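Local atomic coordinates of D-alanyl transferase DltD (Enterococcus faecium TX0133A04, PDB entry 6PFX), a protein that probably takes part in D-alanylation of lipoteichoic acid, acting as a membrane-associated D-alanyl transferase in the biogenesis of the Gram-positive cell wall. Residues 98-101 with 105-108; 270-275 with 312-317; 280-285 with 289-294; 320-323 with 329-332. All coordinates share one frame; numbering follows the deposited sequence.

Overall arrangement
Contacts 1, 3 and 4 involve a five-stranded parallel sheet of strand order 2-1-3-4-5, consistent with the SGNH-hydrolase clan; contact 2 joins two helices that pack on one side of it. Contact 1 comes first along the chain, and contact 3 is nested inside the loop closed by contact 2; contact 4 follows. The adjacent strands 97-101, 288-293 and 330-332 are joined by backbone hydrogen bonds. Helix 271-284 serves contacts 2 and 3, helix 308-323 contacts 2 and 4. Centres lie about 9 to 14 Å apart, and contacts 1 and 4 do not touch. Together they tie the sheet to two helices, with the loop of W106 and F107 packed against both.

Contact 1. Residues 98-101 with 105-108; sequences VVFI and QWFV
F100 and W106 meet rim to rim, the main apolar touch between residues 98-101 and 105-108. F100 CE1 lies 3.8 Å from W106 CZ3, and F100 CZ sits in the plane of the indole at its edge. The two ring planes are nearly perpendicular, about 90° apart, yet neither ring presents a face to the other, so this is no T-shaped stack. F100 holds its CG anti to the backbone N (chi1 -168°), which sets the ring beside the carbonyl carbon and leans it forward, so that CE1 and CZ reach the indole. W106 reaches back from its short 3-10 turn; its wide, flat indole is long enough to cover the distance between backbones whose nearest CA atoms, I101 and W106, are 11.1 Å apart.

The second kind of contact is polar against aromatic: I101 O approaches W106 CH2 obliquely at 3.6 Å. No hydrogen bond links the two segments. Within the loop, V108 N makes a weak bond to W106 O, and F107 is the centre of an inverse gamma turn, which reverses the chain soon after the indole.

The side chain of W106 lies near a putative Ser-His-Asp triad, of the kind seen in SGNH hydrolases, without touching it. Strand 97-101 is hydrogen-bonded to both neighbours, 39-43 and 288-293. V98 and F100, apolar as suits a buried site between strand and helix, pack on helix 271-284, and W106 leans on E271 of that helix.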
loop_
_atom_site.group_PDB
_atom_site.type_symbol
_atom_site.label_atom_id
_atom_site.label_comp_id
_atom_site.label_asym_id
_atom_site.label_seq_id
_atom_site.Cartn_x
_atom_site.Cartn_y
_atom_site.Cartn_z
ATOM N N VAL A 98 -11.671 2.786 0.272
ATOM C CA VAL A 98 -10.311 2.255 0.276
ATOM C C VAL A 98 -9.440 3.111 1.188
ATOM O O VAL A 98 -9.554 4.340 1.199
ATOM C CB VAL A 98 -9.716 2.276 -1.149
ATOM C CG1 VAL A 98 -8.291 1.744 -1.154
ATOM C CG2 VAL A 98 -10.613 1.493 -2.114
ATOM N N VAL A 99 -8.554 2.464 1.938
ATOM C CA VAL A 99 -7.490 3.140 2.670
ATOM C C VAL A 99 -6.185 2.678 2.053
ATOM O O VAL A 99 -5.973 1.476 1.867
ATOM C CB VAL A 99 -7.531 2.799 4.168
ATOM C CG1 VAL A 99 -6.414 3.495 4.958
ATOM C CG2 VAL A 99 -8.837 3.212 4.759
ATOM N N PHE A 100 -5.320 3.626 1.720
ATOM C CA PHE A 100 -4.067 3.325 1.037
ATOM C C PHE A 100 -2.944 4.069 1.745
ATOM O O PHE A 100 -2.947 5.301 1.778
ATOM C CB PHE A 100 -4.151 3.752 -0.437
ATOM C CG PHE A 100 -3.028 3.231 -1.311
ATOM C CD1 PHE A 100 -1.757 3.732 -1.181
ATOM C CD2 PHE A 100 -3.254 2.241 -2.274
ATOM C CE1 PHE A 100 -0.728 3.264 -1.991
ATOM C CE2 PHE A 100 -2.222 1.767 -3.077
ATOM C CZ PHE A 100 -0.968 2.280 -2.934
ATOM N N ILE A 101 -1.955 3.335 2.249
ATOM C CA ILE A 101 -0.796 3.928 2.914
ATOM C C ILE A 101 0.332 4.039 1.891
ATOM O O ILE A 101 0.806 3.016 1.383
ATOM C CB ILE A 101 -0.346 3.079 4.113
ATOM C CG1 ILE A 101 -1.512 2.618 4.991
ATOM C CG2 ILE A 101 0.671 3.861 4.939
ATOM C CD1 ILE A 101 -2.273 3.688 5.615
ATOM N N GLN A 105 9.459 5.558 0.969
ATOM C CA GLN A 105 10.625 4.748 0.636
ATOM C C GLN A 105 10.421 3.910 -0.614
ATOM O O GLN A 105 11.393 3.394 -1.175
ATOM C CB GLN A 105 10.969 3.805 1.789
ATOM C CG GLN A 105 11.253 4.506 3.090
ATOM C CD GLN A 105 9.992 5.015 3.774
ATOM O OE1 GLN A 105 8.897 4.464 3.587
ATOM N NE2 GLN A 105 10.132 6.093 4.541
ATOM N N TRP A 106 9.184 3.756 -1.069
ATOM C CA TRP A 106 8.989 3.060 -2.324
ATOM C C TRP A 106 9.600 3.819 -3.492
ATOM O O TRP A 106 9.941 3.216 -4.514
ATOM C CB TRP A 106 7.506 2.950 -2.630
ATOM C CG TRP A 106 6.702 2.066 -1.758
ATOM C CD1 TRP A 106 7.145 1.166 -0.831
ATOM C CD2 TRP A 106 5.277 1.998 -1.742
ATOM N NE1 TRP A 106 6.065 0.526 -0.250
ATOM C CE2 TRP A 106 4.908 1.032 -0.790
ATOM C CE3 TRP A 106 4.273 2.667 -2.448
ATOM C CZ2 TRP A 106 3.569 0.715 -0.531
ATOM C CZ3 TRP A 106 2.951 2.360 -2.186
ATOM C CH2 TRP A 106 2.610 1.399 -1.234
ATOM N N PHE A 107 9.691 5.140 -3.374
ATOM C CA PHE A 107 9.953 6.025 -4.503
ATOM C C PHE A 107 11.437 6.272 -4.703
ATOM O O PHE A 107 11.899 7.398 -4.844
ATOM C CB PHE A 107 9.167 7.310 -4.296
ATOM C CG PHE A 107 7.658 7.100 -4.342
ATOM C CD1 PHE A 107 6.951 6.585 -3.249
ATOM C CD2 PHE A 107 6.960 7.383 -5.502
ATOM C CE1 PHE A 107 5.561 6.375 -3.331
ATOM C CE2 PHE A 107 5.602 7.191 -5.585
ATOM C CZ PHE A 107 4.892 6.691 -4.491
ATOM N N VAL A 108 12.182 5.177 -4.771
ATOM C CA VAL A 108 13.618 5.254 -5.004
ATOM C C VAL A 108 13.917 5.360 -6.499
ATOM O O VAL A 108 13.096 5.034 -7.361
ATOM C CB VAL A 108 14.375 4.078 -4.347
ATOM C CG1 VAL A 108 14.338 4.203 -2.825
ATOM C CG2 VAL A 108 13.825 2.739 -4.823
#

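Contact 2. Residues 270-275 with 312-317; sequences PEFSDF and QGFAKK
K317 lays its aliphatic chain across one face of the F272 phenyl ring. Its CE stands over the ring centre, 3.7 Å from the centroid and 5° off the normal, a CH-pi contact. The ammonium follows: K317 NZ is 4.2 Å from the same centroid, 22° off the normal, which makes a cation-pi interaction. Lysine suits this place because its methylenes cover the ring while its charged end continues past the centre. F314 supplies a further aromatic touch, its CD1 lying 3.9 Å from F272 CZ in an oblique approach.

This is helix-to-helix packing, joining the start of helix 271-284 to helix 308-323 on one side of the parallel sheet. F272 and K317 are the nearest residues by backbone, their CA atoms 9.1 Å apart, a spacing that a phenylalanine and an extended lysine can fill.

Farther out, the ammonium of K317 is held by three carbonyl oxygens, those of W386, R267 and Q389, which accept its hydrogen bonds and probably help to stabilise its charge in a buried setting. Extension of the lysine from CG onward, with CG anti to the backbone N, brings the amine to them. F107 meets both F272 and F314, each pair of ring planes being inclined at about 55°.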
loop_
_atom_site.group_PDB
_atom_site.type_symbol
_atom_site.label_atom_id
_atom_site.label_comp_id
_atom_site.label_asym_id
_atom_site.label_seq_id
_atom_site.Cartn_x
_atom_site.Cartn_y
_atom_site.Cartn_z
ATOM N N PRO A 270 10.450 5.598 -11.011
ATOM C CA PRO A 270 9.369 4.913 -11.738
ATOM C C PRO A 270 8.158 4.671 -10.873
ATOM O O PRO A 270 7.063 4.508 -11.410
ATOM C CB PRO A 270 9.999 3.575 -12.157
ATOM C CG PRO A 270 11.485 3.826 -12.112
ATOM C CD PRO A 270 11.699 4.814 -11.007
ATOM N N GLU A 271 8.315 4.652 -9.547
ATOM C CA GLU A 271 7.187 4.383 -8.665
ATOM C C GLU A 271 6.060 5.402 -8.825
ATOM O O GLU A 271 4.898 5.079 -8.548
ATOM C CB GLU A 271 7.652 4.347 -7.208
ATOM C CG GLU A 271 6.539 3.959 -6.219
ATOM C CD GLU A 271 6.171 2.474 -6.181
ATOM O OE1 GLU A 271 6.941 1.619 -6.664
ATOM O OE2 GLU A 271 5.090 2.158 -5.624
ATOM N N PHE A 272 6.376 6.639 -9.224
ATOM C CA PHE A 272 5.317 7.618 -9.444
ATOM C C PHE A 272 4.388 7.154 -10.553
ATOM O O PHE A 272 3.179 7.382 -10.500
ATOM C CB PHE A 272 5.904 8.989 -9.785
ATOM C CG PHE A 272 6.513 9.686 -8.604
ATOM C CD1 PHE A 272 5.718 10.328 -7.672
ATOM C CD2 PHE A 272 7.876 9.666 -8.412
ATOM C CE1 PHE A 272 6.268 10.941 -6.578
ATOM C CE2 PHE A 272 8.429 10.283 -7.319
ATOM C CZ PHE A 272 7.622 10.921 -6.404
ATOM N N SER A 273 4.946 6.505 -11.573
ATOM C CA SER A 273 4.143 5.994 -12.679
ATOM C C SER A 273 3.490 4.655 -12.341
ATOM O O SER A 273 2.351 4.410 -12.759
ATOM C CB SER A 273 5.000 5.964 -13.942
ATOM O OG SER A 273 5.415 7.286 -14.280
ATOM N N ASP A 274 4.162 3.785 -11.570
ATOM C CA ASP A 274 3.483 2.606 -11.038
ATOM C C ASP A 274 2.295 3.022 -10.172
ATOM O O ASP A 274 1.220 2.413 -10.235
ATOM C CB ASP A 274 4.438 1.723 -10.221
ATOM C CG ASP A 274 5.557 1.096 -11.052
ATOM O OD1 ASP A 274 5.576 1.212 -12.292
ATOM O OD2 ASP A 274 6.445 0.466 -10.441
ATOM N N PHE A 275 2.471 4.074 -9.359
ATOM C CA PHE A 275 1.388 4.599 -8.532
ATOM C C PHE A 275 0.247 5.115 -9.396
ATOM O O PHE A 275 -0.929 4.956 -9.041
ATOM C CB PHE A 275 1.947 5.719 -7.621
ATOM C CG PHE A 275 0.942 6.245 -6.629
ATOM C CD1 PHE A 275 0.492 5.440 -5.621
ATOM C CD2 PHE A 275 0.474 7.547 -6.688
ATOM C CE1 PHE A 275 -0.433 5.884 -4.724
ATOM C CE2 PHE A 275 -0.464 8.000 -5.769
ATOM C CZ PHE A 275 -0.919 7.164 -4.795
ATOM N N GLN A 312 9.364 16.426 2.488
ATOM C CA GLN A 312 8.309 17.393 2.216
ATOM C C GLN A 312 8.125 17.606 0.720
ATOM O O GLN A 312 7.005 17.855 0.262
ATOM C CB GLN A 312 8.622 18.716 2.911
ATOM C CG GLN A 312 8.501 18.633 4.394
ATOM C CD GLN A 312 9.287 19.699 5.133
ATOM O OE1 GLN A 312 9.695 20.708 4.555
ATOM N NE2 GLN A 312 9.518 19.468 6.420
ATOM N N GLY A 313 9.222 17.570 -0.045
ATOM C CA GLY A 313 9.124 17.639 -1.493
ATOM C C GLY A 313 8.472 16.408 -2.090
ATOM O O GLY A 313 7.660 16.515 -3.016
ATOM N N PHE A 314 8.814 15.221 -1.572
ATOM C CA PHE A 314 8.097 14.024 -1.991
ATOM C C PHE A 314 6.596 14.203 -1.778
ATOM O O PHE A 314 5.778 13.908 -2.664
ATOM C CB PHE A 314 8.573 12.761 -1.256
ATOM C CG PHE A 314 7.581 11.646 -1.367
ATOM C CD1 PHE A 314 7.509 10.871 -2.516
ATOM C CD2 PHE A 314 6.671 11.415 -0.356
ATOM C CE1 PHE A 314 6.568 9.880 -2.644
ATOM C CE2 PHE A 314 5.720 10.428 -0.488
ATOM C CZ PHE A 314 5.658 9.675 -1.648
ATOM N N ALA A 315 6.211 14.676 -0.590
ATOM C CA ALA A 315 4.793 14.821 -0.284
ATOM C C ALA A 315 4.139 15.839 -1.205
ATOM O O ALA A 315 3.027 15.617 -1.687
ATOM C CB ALA A 315 4.615 15.240 1.168
ATOM N N LYS A 316 4.832 16.949 -1.490
ATOM C CA LYS A 316 4.298 17.932 -2.430
ATOM C C LYS A 316 4.032 17.294 -3.786
ATOM O O LYS A 316 2.983 17.533 -4.400
ATOM C CB LYS A 316 5.283 19.095 -2.592
ATOM C CG LYS A 316 4.780 20.244 -3.480
ATOM C CD LYS A 316 5.754 21.418 -3.536
ATOM C CE LYS A 316 5.091 22.649 -4.120
ATOM N NZ LYS A 316 5.386 22.811 -5.550
ATOM N N LYS A 317 4.974 16.479 -4.259
ATOM C CA LYS A 317 4.859 15.867 -5.575
ATOM C C LYS A 317 3.718 14.855 -5.614
ATOM O O LYS A 317 2.911 14.847 -6.557
ATOM C CB LYS A 317 6.187 15.214 -5.963
ATOM C CG LYS A 317 6.181 14.633 -7.362
ATOM C CD LYS A 317 7.591 14.287 -7.840
ATOM C CE LYS A 317 7.556 13.557 -9.176
ATOM N NZ LYS A 317 8.951 13.378 -9.722
#

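Contact 3. Residues 280-285 with 289-294; sequences DQLAKN and VLFIIP
F291 O accepts a hydrogen bond from the backbone N of A331, anchoring in the sheet the residue whose ring meets L282 of the helix. That bond runs to the next strand, 330-332; across the contact itself the contacts are apolar. L282 CD2 touches V289 CG2 at 3.9 Å, and L282 CD1 lies 4.0 Å from F291 CZ, approaching the ring obliquely. Both methyls of the leucine meet V289 CG2, the valine side chain crossing it at about a right angle, while CD1 also reaches the phenylalanine, which comes from the opposite direction. A forked leucine on a helix is well suited to straddling two residues placed two apart on a strand.

F291 is also braced from its own strand: V289 CG1 stands 3.5 Å above one face of the ring, offset toward the rim. The valine turns this branch anti to its backbone N (chi1 -167°), leaving CG2 for the leucine. Valine, beta-branched, is at ease in the extended chain.

On the side of the helix away from the strand, K284 and D280, one turn apart, form a salt bridge. L282 also touches V98 of strand 97-101 and M86 of helix 79-89. A helix running through a short turn into a buried parallel strand, packed back upon it, is the helix-to-strand half of a beta-alpha-beta crossover in an α/β fold.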
loop_
_atom_site.group_PDB
_atom_site.type_symbol
_atom_site.label_atom_id
_atom_site.label_comp_id
_atom_site.label_asym_id
_atom_site.label_seq_id
_atom_site.Cartn_x
_atom_site.Cartn_y
_atom_site.Cartn_z
ATOM N N ASP A 280 -5.374 5.055 -11.669
ATOM C CA ASP A 280 -6.202 4.728 -12.824
ATOM C C ASP A 280 -7.296 3.746 -12.434
ATOM O O ASP A 280 -8.473 3.949 -12.754
ATOM C CB ASP A 280 -5.275 4.167 -13.905
ATOM C CG ASP A 280 -5.938 4.018 -15.264
ATOM O OD1 ASP A 280 -6.554 2.958 -15.507
ATOM O OD2 ASP A 280 -5.804 4.945 -16.098
ATOM N N GLN A 281 -6.932 2.682 -11.726
ATOM C CA GLN A 281 -7.912 1.665 -11.375
ATOM C C GLN A 281 -8.871 2.151 -10.294
ATOM O O GLN A 281 -10.066 1.855 -10.352
ATOM C CB GLN A 281 -7.205 0.373 -10.972
ATOM C CG GLN A 281 -8.119 -0.831 -10.812
ATOM C CD GLN A 281 -8.716 -1.316 -12.128
ATOM O OE1 GLN A 281 -8.269 -0.937 -13.202
ATOM N NE2 GLN A 281 -9.740 -2.154 -12.038
ATOM N N LEU A 282 -8.377 2.897 -9.303
ATOM C CA LEU A 282 -9.258 3.443 -8.278
ATOM C C LEU A 282 -10.296 4.350 -8.910
ATOM O O LEU A 282 -11.482 4.290 -8.570
ATOM C CB LEU A 282 -8.441 4.205 -7.238
ATOM C CG LEU A 282 -7.607 3.289 -6.356
ATOM C CD1 LEU A 282 -6.574 4.155 -5.630
ATOM C CD2 LEU A 282 -8.412 2.574 -5.340
ATOM N N ALA A 283 -9.883 5.142 -9.893
ATOM C CA ALA A 283 -10.816 6.058 -10.531
ATOM C C ALA A 283 -11.829 5.289 -11.370
ATOM O O ALA A 283 -13.031 5.580 -11.324
ATOM C CB ALA A 283 -10.041 7.077 -11.368
ATOM N N LYS A 284 -11.369 4.279 -12.113
ATOM C CA LYS A 284 -12.281 3.516 -12.969
ATOM C C LYS A 284 -13.315 2.759 -12.148
ATOM O O LYS A 284 -14.453 2.587 -12.599
ATOM C CB LYS A 284 -11.486 2.596 -13.899
ATOM C CG LYS A 284 -10.768 3.395 -14.991
ATOM C CD LYS A 284 -9.830 2.569 -15.863
ATOM C CE LYS A 284 -9.099 3.444 -16.892
ATOM N NZ LYS A 284 -7.975 2.702 -17.551
ATOM N N ASN A 285 -12.950 2.333 -10.940
ATOM C CA ASN A 285 -13.865 1.664 -10.030
ATOM C C ASN A 285 -14.746 2.616 -9.231
ATOM O O ASN A 285 -15.579 2.151 -8.439
ATOM C CB ASN A 285 -13.076 0.884 -8.978
ATOM C CG ASN A 285 -12.509 -0.388 -9.491
ATOM O OD1 ASN A 285 -12.978 -0.947 -10.482
ATOM N ND2 ASN A 285 -11.506 -0.893 -8.785
ATOM N N VAL A 289 -11.234 7.110 -1.653
ATOM C CA VAL A 289 -9.982 6.660 -1.062
ATOM C C VAL A 289 -9.509 7.672 -0.032
ATOM O O VAL A 289 -9.600 8.885 -0.252
ATOM C CB VAL A 289 -8.871 6.471 -2.129
ATOM C CG1 VAL A 289 -7.670 5.712 -1.552
ATOM C CG2 VAL A 289 -9.382 5.789 -3.376
ATOM N N LEU A 290 -8.993 7.163 1.089
ATOM C CA LEU A 290 -8.184 7.932 2.030
ATOM C C LEU A 290 -6.732 7.489 1.872
ATOM O O LEU A 290 -6.404 6.318 2.112
ATOM C CB LEU A 290 -8.645 7.727 3.477
ATOM C CG LEU A 290 -7.737 8.299 4.579
ATOM C CD1 LEU A 290 -7.643 9.831 4.525
ATOM C CD2 LEU A 290 -8.190 7.845 5.984
ATOM N N PHE A 291 -5.873 8.413 1.449
ATOM C CA PHE A 291 -4.439 8.174 1.365
ATOM C C PHE A 291 -3.778 8.692 2.635
ATOM O O PHE A 291 -4.158 9.743 3.154
ATOM C CB PHE A 291 -3.824 8.876 0.148
ATOM C CG PHE A 291 -4.318 8.337 -1.171
ATOM C CD1 PHE A 291 -3.716 7.232 -1.745
ATOM C CD2 PHE A 291 -5.384 8.933 -1.832
ATOM C CE1 PHE A 291 -4.166 6.716 -2.959
ATOM C CE2 PHE A 291 -5.849 8.418 -3.050
ATOM C CZ PHE A 291 -5.230 7.315 -3.612
ATOM N N ILE A 292 -2.812 7.929 3.146
ATOM C CA ILE A 292 -2.046 8.273 4.348
ATOM C C ILE A 292 -0.571 8.306 3.969
ATOM O O ILE A 292 -0.059 7.346 3.380
ATOM C CB ILE A 292 -2.314 7.262 5.488
ATOM C CG1 ILE A 292 -3.818 7.230 5.787
ATOM C CG2 ILE A 292 -1.465 7.593 6.734
ATOM C CD1 ILE A 292 -4.286 6.108 6.699
ATOM N N ILE A 293 0.108 9.403 4.323
ATOM C CA ILE A 293 1.531 9.585 4.055
ATOM C C ILE A 293 2.238 9.687 5.397
ATOM O O ILE A 293 2.074 10.695 6.103
ATOM C CB ILE A 293 1.807 10.869 3.270
ATOM C CG1 ILE A 293 0.947 10.932 2.011
ATOM C CG2 ILE A 293 3.275 10.880 2.875
ATOM C CD1 ILE A 293 1.081 12.218 1.199
ATOM N N PRO A 294 2.989 8.672 5.803
ATOM C CA PRO A 294 3.650 8.705 7.108
ATOM C C PRO A 294 4.929 9.511 7.052
ATOM O O PRO A 294 5.537 9.668 5.983
ATOM C CB PRO A 294 3.989 7.231 7.365
ATOM C CG PRO A 294 4.261 6.714 5.959
ATOM C CD PRO A 294 3.159 7.368 5.136
#

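Contact 4. Residues 320-323 with 329-332; sequences FQLN and RIAD
The carboxamide of N323 is the flat group that touches across this contact: its OD1 lies 3.5 Å from I330 CD1, with the methyl tilted well out of the amide plane. This is van der Waals contact. The oxygen has its polar partner in N328 ND2, within the turn that joins the two segments, so an asparagine near the end of the helix can both tie down the following loop and lend an atom to the apolar patch.

Beside the amide, L322 carries the rest of the contact. L322 CD1 is 3.7 Å from I330 CD1, and L322 CB also approaches that methyl, at 3.8 Å. I330 reaches both neighbours because its CD1 branch is extended (chi2 171°), so one terminal methyl lies against leucine and asparagine alike. A beta-branched isoleucine fits the extended strand, and its long branch helps to cover a CA separation of 8.6 Å between L322 and I330.

Helix 308-323 here turns into strand 330-332, an outermost strand of the parallel sheet, completing a beta-alpha-beta crossover that starts from strand 288-293. A331 is also hydrogen-bonded through its backbone to I293, which helps to set the strand in place.

The same leucine also touches F291 of the neighbouring strand, and F275 and L279 of helix 271-284. Q321 NE2 donates to F272 O and to Q276 OE1, binding the two helices together. R329, whose CB points away from the helix, salt-bridges E288 and also donates to V289 O.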
loop_
_atom_site.group_PDB
_atom_site.type_symbol
_atom_site.label_atom_id
_atom_site.label_comp_id
_atom_site.label_asym_id
_atom_site.label_seq_id
_atom_site.Cartn_x
_atom_site.Cartn_y
_atom_site.Cartn_z
ATOM N N PHE A 320 0.389 16.671 -5.493
ATOM C CA PHE A 320 0.041 17.223 -6.798
ATOM C C PHE A 320 -0.565 16.146 -7.691
ATOM O O PHE A 320 -1.598 16.364 -8.340
ATOM C CB PHE A 320 1.279 17.835 -7.448
ATOM C CG PHE A 320 1.024 18.399 -8.808
ATOM C CD1 PHE A 320 1.150 17.614 -9.941
ATOM C CD2 PHE A 320 0.647 19.719 -8.954
ATOM C CE1 PHE A 320 0.909 18.146 -11.204
ATOM C CE2 PHE A 320 0.408 20.250 -10.201
ATOM C CZ PHE A 320 0.525 19.461 -11.326
ATOM N N GLN A 321 0.040 14.956 -7.709
ATOM C CA GLN A 321 -0.479 13.887 -8.560
ATOM C C GLN A 321 -1.887 13.490 -8.128
ATOM O O GLN A 321 -2.766 13.243 -8.966
ATOM C CB GLN A 321 0.458 12.673 -8.509
ATOM C CG GLN A 321 0.098 11.513 -9.482
ATOM C CD GLN A 321 1.219 10.482 -9.574
ATOM O OE1 GLN A 321 2.315 10.705 -9.043
ATOM N NE2 GLN A 321 0.951 9.352 -10.219
ATOM N N LEU A 322 -2.114 13.437 -6.815
ATOM C CA LEU A 322 -3.416 13.064 -6.273
ATOM C C LEU A 322 -4.440 14.164 -6.521
ATOM O O LEU A 322 -5.471 13.933 -7.163
ATOM C CB LEU A 322 -3.249 12.756 -4.777
ATOM C CG LEU A 322 -2.528 11.442 -4.464
ATOM C CD1 LEU A 322 -2.157 11.314 -3.007
ATOM C CD2 LEU A 322 -3.391 10.245 -4.855
ATOM N N ASN A 323 -4.152 15.377 -6.037
ATOM C CA ASN A 323 -5.118 16.467 -6.078
ATOM C C ASN A 323 -5.450 16.876 -7.506
ATOM O O ASN A 323 -6.603 17.208 -7.812
ATOM C CB ASN A 323 -4.570 17.679 -5.321
ATOM C CG ASN A 323 -4.487 17.461 -3.833
ATOM O OD1 ASN A 323 -5.184 16.618 -3.262
ATOM N ND2 ASN A 323 -3.652 18.253 -3.182
ATOM N N ARG A 329 -8.638 13.428 -0.564
ATOM C CA ARG A 329 -8.795 12.927 0.802
ATOM C C ARG A 329 -7.472 12.283 1.198
ATOM O O ARG A 329 -7.202 11.124 0.862
ATOM C CB ARG A 329 -9.946 11.935 0.885
ATOM C CG ARG A 329 -10.295 11.503 2.299
ATOM C CD ARG A 329 -11.382 10.445 2.308
ATOM N NE ARG A 329 -12.678 10.884 1.808
ATOM C CZ ARG A 329 -13.118 10.648 0.575
ATOM N NH1 ARG A 329 -12.350 10.021 -0.303
ATOM N NH2 ARG A 329 -14.323 11.062 0.211
ATOM N N ILE A 330 -6.650 13.050 1.905
ATOM C CA ILE A 330 -5.255 12.712 2.141
ATOM C C ILE A 330 -4.935 13.092 3.575
ATOM O O ILE A 330 -5.151 14.239 3.981
ATOM C CB ILE A 330 -4.308 13.471 1.190
ATOM C CG1 ILE A 330 -4.648 13.207 -0.275
ATOM C CG2 ILE A 330 -2.844 13.080 1.472
ATOM C CD1 ILE A 330 -3.906 14.085 -1.243
ATOM N N ALA A 331 -4.422 12.138 4.329
ATOM C CA ALA A 331 -3.885 12.379 5.665
ATOM C C ALA A 331 -2.373 12.437 5.514
ATOM O O ALA A 331 -1.701 11.403 5.493
ATOM C CB ALA A 331 -4.288 11.262 6.616
ATOM N N ASP A 332 -1.837 13.642 5.427
ATOM C CA ASP A 332 -0.406 13.858 5.234
ATOM C C ASP A 332 0.213 14.087 6.605
ATOM O O ASP A 332 -0.005 15.133 7.224
ATOM C CB ASP A 332 -0.197 15.066 4.323
ATOM C CG ASP A 332 1.265 15.443 4.155
ATOM O OD1 ASP A 332 2.153 14.772 4.718
ATOM O OD2 ASP A 332 1.525 16.429 3.439
#